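Local atomic coordinates of platelet aggregation factor Sm-hPAF (Streptococcus mitis, PDB entry 4GWI), a protein that binds fucosylated Lewis-type glycans through this F-type lectin domain of lectinolysin, a toxin that probably forms pores in cholesterol-containing host membranes. Residues Q58-L72 with E112-K126. The protein carries 2 engineered substitutions. Numbering follows the deposited sequence.
Unlike the reference sequence in segment 112-126: Asp121 (reference Ala). With MG (magnesium ion), chain E; GOL (glycerol), chain D.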
ATOM      1  N   GLN A  58       3.023   0.900   5.776  1.00 16.44           N
ATOM      2  CA  GLN A  58       3.121   2.343   5.547  1.00 15.94           C
ATOM      3  C   GLN A  58       4.407   2.649   4.794  1.00 18.53           C
ATOM      4  O   GLN A  58       5.438   1.964   5.007  1.00 19.49           O
ATOM      5  CB  GLN A  58       3.187   3.018   6.922  1.00 21.00           C
ATOM      6  CG  GLN A  58       3.328   4.547   6.810  1.00 24.28           C
ATOM      7  CD  GLN A  58       3.295   5.070   8.235  1.00 29.24           C
ATOM      8  OE1 GLN A  58       4.345   5.159   8.882  1.00 34.70           O
ATOM      9  NE2 GLN A  58       2.093   5.286   8.695  1.00 31.67           N
ATOM     10  N   VAL A  59       4.354   3.669   3.914  1.00 16.51           N
ATOM     11  CA  VAL A  59       5.615   4.217   3.380  1.00 17.37           C
ATOM     12  C   VAL A  59       5.689   5.704   3.807  1.00 19.04           C
ATOM     13  O   VAL A  59       4.686   6.447   3.813  1.00 17.96           O
ATOM     14  CB  VAL A  59       5.647   4.062   1.859  1.00 16.56           C
ATOM     15  CG1 VAL A  59       4.382   4.665   1.171  1.00 17.08           C
ATOM     16  CG2 VAL A  59       7.023   4.633   1.279  1.00 17.45           C
ATOM     17  N   ASP A  60       6.923   6.093   4.155  1.00 18.93           N
ATOM     18  CA  ASP A  60       7.269   7.541   4.471  1.00 16.77           C
ATOM     19  C   ASP A  60       7.825   8.113   3.209  1.00 19.78           C
ATOM     20  O   ASP A  60       8.970   7.727   2.770  1.00 21.63           O
ATOM     21  CB  ASP A  60       8.259   7.532   5.614  1.00 18.46           C
ATOM     22  CG  ASP A  60       8.654   8.915   6.026  1.00 19.73           C
ATOM     23  OD1 ASP A  60       8.241   9.849   5.369  1.00 21.98           O
ATOM     24  OD2 ASP A  60       9.470   8.954   6.977  1.00 22.74           O
ATOM     25  N   LEU A  61       7.138   9.047   2.594  1.00 19.23           N
ATOM     26  CA  LEU A  61       7.644   9.701   1.354  1.00 19.59           C
ATOM     27  C   LEU A  61       8.827  10.611   1.637  1.00 20.05           C
ATOM     28  O   LEU A  61       9.446  11.099   0.633  1.00 25.10           O
ATOM     29  CB  LEU A  61       6.528  10.477   0.654  1.00 19.54           C
ATOM     30  CG  LEU A  61       5.289   9.663   0.281  1.00 18.62           C
ATOM     31  CD1 LEU A  61       4.193  10.519  -0.290  1.00 21.65           C
ATOM     32  CD2 LEU A  61       5.637   8.531  -0.737  1.00 20.76           C
ATOM     33  N   GLY A  62       9.058  10.921   2.916  1.00 19.59           N
ATOM     34  CA  GLY A  62      10.235  11.644   3.358  1.00 22.43           C
ATOM     35  C   GLY A  62      10.068  13.158   3.403  1.00 25.52           C
ATOM     36  O   GLY A  62      10.909  13.835   4.027  1.00 26.12           O
ATOM     37  N   LYS A  63       8.993  13.641   2.803  1.00 23.47           N
ATOM     38  CA  LYS A  63       8.615  15.056   2.777  1.00 23.77           C
ATOM     39  C   LYS A  63       7.162  15.074   2.438  1.00 23.09           C
ATOM     40  O   LYS A  63       6.625  14.045   2.014  1.00 23.06           O
ATOM     41  CB  LYS A  63       9.468  15.853   1.757  1.00 25.68           C
ATOM     42  CG  LYS A  63       9.439  15.368   0.332  1.00 32.11           C
ATOM     43  CD  LYS A  63      10.390  16.135  -0.647  1.00 42.13           C
ATOM     44  CE  LYS A  63      10.156  17.669  -0.720  1.00 55.28           C
ATOM     45  NZ  LYS A  63       8.751  18.234  -0.666  1.00 54.51           N
ATOM     46  N   THR A  64       6.465  16.202   2.622  1.00 21.67           N
ATOM     47  CA  THR A  64       5.079  16.296   2.205  1.00 21.01           C
ATOM     48  C   THR A  64       4.961  16.511   0.706  1.00 19.61           C
ATOM     49  O   THR A  64       5.619  17.426   0.126  1.00 22.58           O
ATOM     50  CB  THR A  64       4.379  17.458   2.988  1.00 20.78           C
ATOM     51  OG1 THR A  64       4.490  17.122   4.369  1.00 23.02           O
ATOM     52  CG2 THR A  64       2.918  17.588   2.602  1.00 23.53           C
ATOM     53  N   GLU A  65       4.173  15.678   0.044  1.00 20.62           N
ATOM     54  CA  GLU A  65       4.012  15.775  -1.377  1.00 22.85           C
ATOM     55  C   GLU A  65       2.521  15.947  -1.693  1.00 22.75           C
ATOM     56  O   GLU A  65       1.657  15.460  -0.947  1.00 20.97           O
ATOM     57  CB  GLU A  65       4.456  14.423  -1.991  1.00 22.42           C
ATOM     58  CG  GLU A  65       5.917  14.132  -1.745  1.00 24.44           C
ATOM     59  CD  GLU A  65       6.821  14.833  -2.720  1.00 32.30           C
ATOM     60  OE1 GLU A  65       8.044  14.502  -2.687  1.00 34.76           O
ATOM     61  OE2 GLU A  65       6.338  15.679  -3.524  1.00 32.54           O
ATOM     62  N   ASN A  66       2.218  16.467  -2.884  1.00 21.75           N
ATOM     63  CA  ASN A  66       0.849  16.556  -3.297  1.00 20.65           C
ATOM     64  C   ASN A  66       0.452  15.300  -4.072  1.00 24.43           C
ATOM     65  O   ASN A  66       0.882  15.112  -5.227  1.00 24.61           O
ATOM     66  CB  ASN A  66       0.633  17.809  -4.143  1.00 23.71           C
ATOM     67  CG  ASN A  66      -0.817  18.153  -4.257  1.00 30.14           C
ATOM     68  OD1 ASN A  66      -1.511  17.568  -5.044  1.00 31.63           O
ATOM     69  ND2 ASN A  66      -1.362  18.973  -3.311  1.00 29.05           N
ATOM     70  N   VAL A  67      -0.270  14.434  -3.360  1.00 21.78           N
ATOM     71  CA  VAL A  67      -0.517  13.042  -3.862  1.00 22.31           C
ATOM     72  C   VAL A  67      -1.768  13.036  -4.645  1.00 23.51           C
ATOM     73  O   VAL A  67      -2.882  13.514  -4.196  1.00 24.20           O
ATOM     74  CB  VAL A  67      -0.625  12.101  -2.655  1.00 22.63           C
ATOM     75  CG1 VAL A  67      -1.033  10.664  -3.142  1.00 21.43           C
ATOM     76  CG2 VAL A  67       0.733  12.043  -1.892  1.00 22.55           C
ATOM     77  N   GLY A  68      -1.693  12.458  -5.847  1.00 21.68           N
ATOM     78  CA  GLY A  68      -2.838  12.292  -6.651  1.00 22.45           C
ATOM     79  C   GLY A  68      -3.317  10.851  -6.925  1.00 20.37           C
ATOM     80  O   GLY A  68      -4.503  10.640  -7.269  1.00 22.09           O
ATOM     81  N   LYS A  69      -2.352   9.910  -6.793  1.00 21.50           N
ATOM     82  CA  LYS A  69      -2.729   8.500  -7.101  1.00 20.63           C
ATOM     83  C   LYS A  69      -1.882   7.567  -6.270  1.00 17.74           C
ATOM     84  O   LYS A  69      -0.660   7.798  -6.113  1.00 20.66           O
ATOM     85  CB  LYS A  69      -2.558   8.168  -8.621  1.00 20.78           C
ATOM     86  CG  LYS A  69      -2.990   6.729  -9.002  1.00 23.62           C
ATOM     87  CD  LYS A  69      -2.624   6.602 -10.514  1.00 25.90           C
ATOM     88  CE  LYS A  69      -2.962   5.308 -11.162  1.00 37.36           C
ATOM     89  NZ  LYS A  69      -2.517   5.509 -12.597  1.00 37.27           N
ATOM     90  N   VAL A  70      -2.545   6.563  -5.749  1.00 18.02           N
ATOM     91  CA  VAL A  70      -1.801   5.453  -5.057  1.00 19.76           C
ATOM     92  C   VAL A  70      -2.280   4.170  -5.757  1.00 19.19           C
ATOM     93  O   VAL A  70      -3.448   3.945  -5.936  1.00 20.66           O
ATOM     94  CB  VAL A  70      -2.192   5.366  -3.572  1.00 18.61           C
ATOM     95  CG1 VAL A  70      -1.528   4.103  -2.888  1.00 19.58           C
ATOM     96  CG2 VAL A  70      -1.693   6.666  -2.860  1.00 19.52           C
ATOM     97  N   LYS A  71      -1.291   3.334  -6.210  1.00 19.01           N
ATOM     98  CA  LYS A  71      -1.671   2.099  -6.934  1.00 18.50           C
ATOM     99  C   LYS A  71      -1.180   0.906  -6.084  1.00 18.15           C
ATOM    100  O   LYS A  71      -0.026   0.916  -5.700  1.00 20.20           O
ATOM    101  CB  LYS A  71      -0.944   2.063  -8.293  1.00 22.40           C
ATOM    102  CG  LYS A  71      -1.529   0.994  -9.165  1.00 26.41           C
ATOM    103  CD  LYS A  71      -1.141   1.315 -10.652  1.00 27.46           C
ATOM    104  CE  LYS A  71      -1.592   0.088 -11.459  1.00 32.50           C
ATOM    105  NZ  LYS A  71      -0.949   0.278 -12.813  1.00 37.75           N
ATOM    106  N   LEU A  72      -2.088   0.008  -5.782  1.00 17.68           N
ATOM    107  CA  LEU A  72      -1.738  -1.159  -4.943  1.00 17.74           C
ATOM    108  C   LEU A  72      -1.677  -2.346  -5.974  1.00 18.94           C
ATOM    109  O   LEU A  72      -2.583  -2.551  -6.764  1.00 21.30           O
ATOM    110  CB  LEU A  72      -2.854  -1.518  -3.964  1.00 19.23           C
ATOM    111  CG  LEU A  72      -3.213  -0.397  -2.959  1.00 26.39           C
ATOM    112  CD1 LEU A  72      -4.072  -1.063  -1.891  1.00 24.92           C
ATOM    113  CD2 LEU A  72      -2.066   0.377  -2.315  1.00 26.53           C
ATOM    114  N   GLU A 112      -4.652  -5.284  -9.520  1.00 24.41           N
ATOM    115  CA  GLU A 112      -4.186  -3.975  -9.044  1.00 22.70           C
ATOM    116  C   GLU A 112      -5.416  -3.138  -8.701  1.00 25.04           C
ATOM    117  O   GLU A 112      -6.558  -3.408  -9.125  1.00 24.93           O
ATOM    118  CB  GLU A 112      -3.344  -3.277 -10.046  1.00 27.59           C
ATOM    119  CG  GLU A 112      -4.050  -3.083 -11.340  1.00 41.24           C
ATOM    120  CD  GLU A 112      -3.104  -2.646 -12.471  1.00 53.74           C
ATOM    121  OE1 GLU A 112      -2.058  -3.330 -12.703  1.00 53.16           O
ATOM    122  OE2 GLU A 112      -3.457  -1.615 -13.120  1.00 67.18           O
ATOM    123  N   LEU A 113      -5.191  -2.106  -7.873  1.00 21.62           N
ATOM    124  CA  LEU A 113      -6.276  -1.115  -7.515  1.00 23.04           C
ATOM    125  C   LEU A 113      -5.658   0.236  -7.689  1.00 21.56           C
ATOM    126  O   LEU A 113      -4.587   0.554  -7.118  1.00 20.06           O
ATOM    127  CB  LEU A 113      -6.758  -1.304  -6.063  1.00 23.14           C
ATOM    128  CG  LEU A 113      -7.687  -0.159  -5.585  1.00 24.40           C
ATOM    129  CD1 LEU A 113      -8.977  -0.160  -6.412  1.00 28.63           C
ATOM    130  CD2 LEU A 113      -7.948  -0.322  -4.061  1.00 23.84           C
ATOM    131  N   GLU A 114      -6.298   1.136  -8.446  1.00 21.48           N
ATOM    132  CA  GLU A 114      -5.816   2.504  -8.536  1.00 19.57           C
ATOM    133  C   GLU A 114      -6.711   3.405  -7.670  1.00 21.62           C
ATOM    134  O   GLU A 114      -7.977   3.400  -7.801  1.00 25.94           O
ATOM    135  CB  GLU A 114      -5.969   3.062  -9.993  1.00 25.09           C
ATOM    136  CG  GLU A 114      -4.917   2.375 -10.926  1.00 30.70           C
ATOM    137  CD  GLU A 114      -4.917   2.917 -12.348  1.00 37.76           C
ATOM    138  OE1 GLU A 114      -5.915   3.524 -12.773  1.00 39.86           O
ATOM    139  OE2 GLU A 114      -3.890   2.712 -13.018  1.00 47.06           O
ATOM    140  N   VAL A 115      -6.062   4.093  -6.729  1.00 20.14           N
ATOM    141  CA  VAL A 115      -6.850   4.962  -5.782  1.00 19.33           C
ATOM    142  C   VAL A 115      -6.470   6.388  -6.116  1.00 18.80           C
ATOM    143  O   VAL A 115      -5.300   6.788  -6.168  1.00 20.30           O
ATOM    144  CB  VAL A 115      -6.386   4.624  -4.360  1.00 18.88           C
ATOM    145  CG1 VAL A 115      -7.269   5.466  -3.389  1.00 19.72           C
ATOM    146  CG2 VAL A 115      -6.527   3.143  -4.041  1.00 21.68           C
ATOM    147  N   PHE A 116      -7.474   7.231  -6.379  1.00 19.55           N
ATOM    148  CA  PHE A 116      -7.209   8.623  -6.740  1.00 19.94           C
ATOM    149  C   PHE A 116      -7.536   9.587  -5.593  1.00 18.56           C
ATOM    150  O   PHE A 116      -8.599   9.377  -4.983  1.00 22.13           O
ATOM    151  CB  PHE A 116      -8.056   8.986  -7.981  1.00 21.43           C
ATOM    152  CG  PHE A 116      -7.561   8.244  -9.236  1.00 24.39           C
ATOM    153  CD1 PHE A 116      -6.548   8.825  -9.949  1.00 31.61           C
ATOM    154  CD2 PHE A 116      -8.164   7.044  -9.605  1.00 29.92           C
ATOM    155  CE1 PHE A 116      -6.049   8.179 -11.108  1.00 38.50           C
ATOM    156  CE2 PHE A 116      -7.650   6.383 -10.790  1.00 27.19           C
ATOM    157  CZ  PHE A 116      -6.614   6.987 -11.476  1.00 30.31           C
ATOM    158  N   PHE A 117      -6.588  10.488  -5.300  1.00 19.81           N
ATOM    159  CA  PHE A 117      -6.829  11.492  -4.246  1.00 19.30           C
ATOM    160  C   PHE A 117      -6.894  12.859  -4.823  1.00 19.99           C
ATOM    161  O   PHE A 117      -6.285  13.134  -5.845  1.00 23.27           O
ATOM    162  CB  PHE A 117      -5.702  11.406  -3.256  1.00 20.38           C
ATOM    163  CG  PHE A 117      -5.809  10.189  -2.337  1.00 20.31           C
ATOM    164  CD1 PHE A 117      -6.646  10.126  -1.274  1.00 19.65           C
ATOM    165  CD2 PHE A 117      -5.034   9.024  -2.621  1.00 21.59           C
ATOM    166  CE1 PHE A 117      -6.756   9.029  -0.400  1.00 22.46           C
ATOM    167  CE2 PHE A 117      -5.128   7.944  -1.749  1.00 21.96           C
ATOM    168  CZ  PHE A 117      -5.989   7.884  -0.672  1.00 22.11           C
ATOM    169  N   THR A 118      -7.708  13.737  -4.152  1.00 20.52           N
ATOM    170  CA  THR A 118      -7.943  15.083  -4.755  1.00 20.70           C
ATOM    171  C   THR A 118      -6.906  16.059  -4.256  1.00 21.32           C
ATOM    172  O   THR A 118      -7.098  16.763  -3.230  1.00 23.42           O
ATOM    173  CB  THR A 118      -9.331  15.561  -4.401  1.00 19.21           C
ATOM    174  OG1 THR A 118     -10.307  14.537  -4.741  1.00 22.77           O
ATOM    175  CG2 THR A 118      -9.669  16.801  -5.212  1.00 22.11           C
ATOM    176  N   ALA A 119      -5.708  15.928  -4.820  1.00 21.14           N
ATOM    177  CA  ALA A 119      -4.533  16.828  -4.599  1.00 22.50           C
ATOM    178  C   ALA A 119      -4.227  17.001  -3.129  1.00 22.60           C
ATOM    179  O   ALA A 119      -4.303  18.131  -2.573  1.00 24.87           O
ATOM    180  CB  ALA A 119      -4.800  18.186  -5.266  1.00 25.69           C
ATOM    181  N   LYS A 120      -3.929  15.885  -2.444  1.00 21.15           N
ATOM    182  CA  LYS A 120      -3.772  15.917  -1.034  1.00 19.92           C
ATOM    183  C   LYS A 120      -2.342  16.036  -0.590  1.00 24.18           C
ATOM    184  O   LYS A 120      -1.486  15.206  -0.999  1.00 22.57           O
ATOM    185  CB  LYS A 120      -4.355  14.611  -0.431  1.00 20.47           C
ATOM    186  CG  LYS A 120      -5.880  14.413  -0.589  1.00 21.00           C
ATOM    187  CD  LYS A 120      -6.626  15.487   0.287  1.00 23.21           C
ATOM    188  CE  LYS A 120      -8.104  15.413  -0.149  1.00 25.09           C
ATOM    189  NZ  LYS A 120      -8.790  16.569   0.577  1.00 25.98           N
ATOM    190  N   ASP A 121      -2.025  16.948   0.325  1.00 20.75           N
ATOM    191  CA  ASP A 121      -0.660  17.102   0.795  1.00 19.23           C
ATOM    192  C   ASP A 121      -0.341  16.179   1.934  1.00 20.66           C
ATOM    193  O   ASP A 121      -0.945  16.331   3.023  1.00 22.13           O
ATOM    194  CB  ASP A 121      -0.383  18.561   1.159  1.00 19.60           C
ATOM    195  CG  ASP A 121      -0.550  19.469  -0.055  1.00 22.02           C
ATOM    196  OD1 ASP A 121       0.300  19.402  -1.014  1.00 22.87           O
ATOM    197  OD2 ASP A 121      -1.591  20.237  -0.127  1.00 21.85           O
ATOM    198  N   ALA A 122       0.498  15.148   1.707  1.00 19.55           N
ATOM    199  CA  ALA A 122       0.697  14.127   2.692  1.00 18.89           C
ATOM    200  C   ALA A 122       2.127  13.670   2.681  1.00 20.35           C
ATOM    201  O   ALA A 122       2.766  13.752   1.612  1.00 20.51           O
ATOM    202  CB  ALA A 122      -0.178  12.942   2.323  1.00 21.33           C
ATOM    203  N   ARG A 123       2.563  13.171   3.825  1.00 17.89           N
ATOM    204  CA  ARG A 123       3.919  12.613   3.892  1.00 17.74           C
ATOM    205  C   ARG A 123       3.871  11.095   3.955  1.00 19.48           C
ATOM    206  O   ARG A 123       4.868  10.425   3.489  1.00 20.90           O
ATOM    207  CB  ARG A 123       4.660  13.177   5.109  1.00 19.37           C
ATOM    208  CG  ARG A 123       6.096  12.567   5.198  1.00 23.04           C
ATOM    209  CD  ARG A 123       6.998  13.320   6.098  1.00 26.09           C
ATOM    210  NE  ARG A 123       8.164  12.426   6.430  1.00 25.13           N
ATOM    211  CZ  ARG A 123       9.208  12.816   7.133  1.00 29.64           C
ATOM    212  NH1 ARG A 123       9.324  14.138   7.508  1.00 29.26           N
ATOM    213  NH2 ARG A 123      10.111  11.882   7.448  1.00 28.78           N
ATOM    214  N   TYR A 124       2.846  10.490   4.518  1.00 18.34           N
ATOM    215  CA  TYR A 124       2.784   9.013   4.682  1.00 18.27           C
ATOM    216  C   TYR A 124       1.631   8.459   3.925  1.00 19.62           C
ATOM    217  O   TYR A 124       0.513   9.064   3.863  1.00 18.81           O
ATOM    218  CB  TYR A 124       2.638   8.644   6.169  1.00 19.07           C
ATOM    219  CG  TYR A 124       3.770   9.122   7.065  1.00 19.53           C
ATOM    220  CD1 TYR A 124       3.734  10.444   7.637  1.00 19.71           C
ATOM    221  CD2 TYR A 124       4.933   8.365   7.246  1.00 18.46           C
ATOM    222  CE1 TYR A 124       4.752  10.917   8.442  1.00 21.03           C
ATOM    223  CE2 TYR A 124       5.950   8.807   8.114  1.00 21.15           C
ATOM    224  CZ  TYR A 124       5.852  10.061   8.718  1.00 23.14           C
ATOM    225  OH  TYR A 124       6.925  10.545   9.443  1.00 24.37           O
ATOM    226  N   VAL A 125       1.787   7.216   3.366  1.00 17.03           N
ATOM    227  CA  VAL A 125       0.704   6.498   2.709  1.00 16.48           C
ATOM    228  C   VAL A 125       0.554   5.186   3.472  1.00 17.14           C
ATOM    229  O   VAL A 125       1.620   4.471   3.643  1.00 18.00           O
ATOM    230  CB  VAL A 125       1.024   6.235   1.224  1.00 17.08           C
ATOM    231  CG1 VAL A 125      -0.126   5.384   0.610  1.00 21.01           C
ATOM    232  CG2 VAL A 125       1.211   7.563   0.492  1.00 19.12           C
ATOM    233  N   LYS A 126      -0.637   4.857   3.931  1.00 17.26           N
ATOM    234  CA  LYS A 126      -0.779   3.652   4.762  1.00 17.86           C
ATOM    235  C   LYS A 126      -1.899   2.798   4.166  1.00 21.16           C
ATOM    236  O   LYS A 126      -2.892   3.331   3.667  1.00 21.98           O
ATOM    237  CB  LYS A 126      -1.093   4.157   6.178  1.00 21.35           C
ATOM    238  CG  LYS A 126      -1.158   3.130   7.203  1.00 27.03           C
ATOM    239  CD  LYS A 126      -1.175   3.923   8.576  1.00 27.18           C
ATOM    240  CE  LYS A 126      -1.128   2.782   9.570  1.00 33.79           C
ATOM    241  NZ  LYS A 126      -1.794   3.339  10.765  1.00 36.79           N
TER
HETATM  242 MG    MG E 203      10.175   7.954   8.781  1.00 38.79          MG
HETATM  243  C1  GOL D 202       7.335  17.191   5.883  1.00 47.54           C
HETATM  244  O1  GOL D 202       8.094  16.507   6.925  1.00 48.64           O
HETATM  245  C2  GOL D 202       8.029  18.527   5.666  1.00 63.05           C
HETATM  246  O2  GOL D 202       9.385  18.296   5.246  1.00 69.82           O
HETATM  247  C3  GOL D 202       7.285  19.239   4.560  1.00 59.81           C
HETATM  248  O3  GOL D 202       7.890  18.670   3.385  1.00 35.86           O
HETATM  249  O   HOH W   1       1.385   3.980  11.706  1.00 58.69           O
HETATM  250  O   HOH W   2       9.101   9.391  10.126  1.00 33.79           O
HETATM  251  O   HOH W   3       8.850   6.671   9.023  1.00 36.47           O
HETATM  252  O   HOH W   4      11.209   7.291  10.553  1.00 36.29           O
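Arg123 forms a bidentate salt bridge with Asp60 through NE and NH2, where segments 58-72 and 112-126 pair antiparallel in both sheets of the F-type lectin sandwich. Arg123 NE donates to Asp60 OD1 at 2.8 Å, almost straight (174°), and NH2 donates to the syn lone pair of Asp60 OD2 at 3.0 Å. Carboxylate and guanidinium planes are nearly coplanar (25° apart), which lets both nitrogens reach one oxygen each. With CG anti to the backbone N (chi1 179°) and an extended chain, Arg123 passes Lys63 O; Gly62 O sits over the centre of one face of the guanidinium, and Tyr124 OH over the rim of the opposite face. Asp60 OD1 also takes the Gly62 N-H from above the carboxylate plane, an Asx turn at the corner between the sheets. Across the interior, Val125 CG1 meets Val70 CG1 at 4.0 Å, while Val125 CB packs against Val59 CG1 at 3.7 Å. The other branch of Val70, CG2, lies 3.8 Å from Phe117 CE2; Val141 and Val143 of strand 138-145 also pack against Val70 and Val125, respectively. Asp60 OD2 binds magnesium at 2.2 Å, with Gln17 and three waters also coordinating it. Shared between guanidinium and metal, this carboxylate is probably stabilised as the anion, its rotation fixed by Arg123 and Gly62.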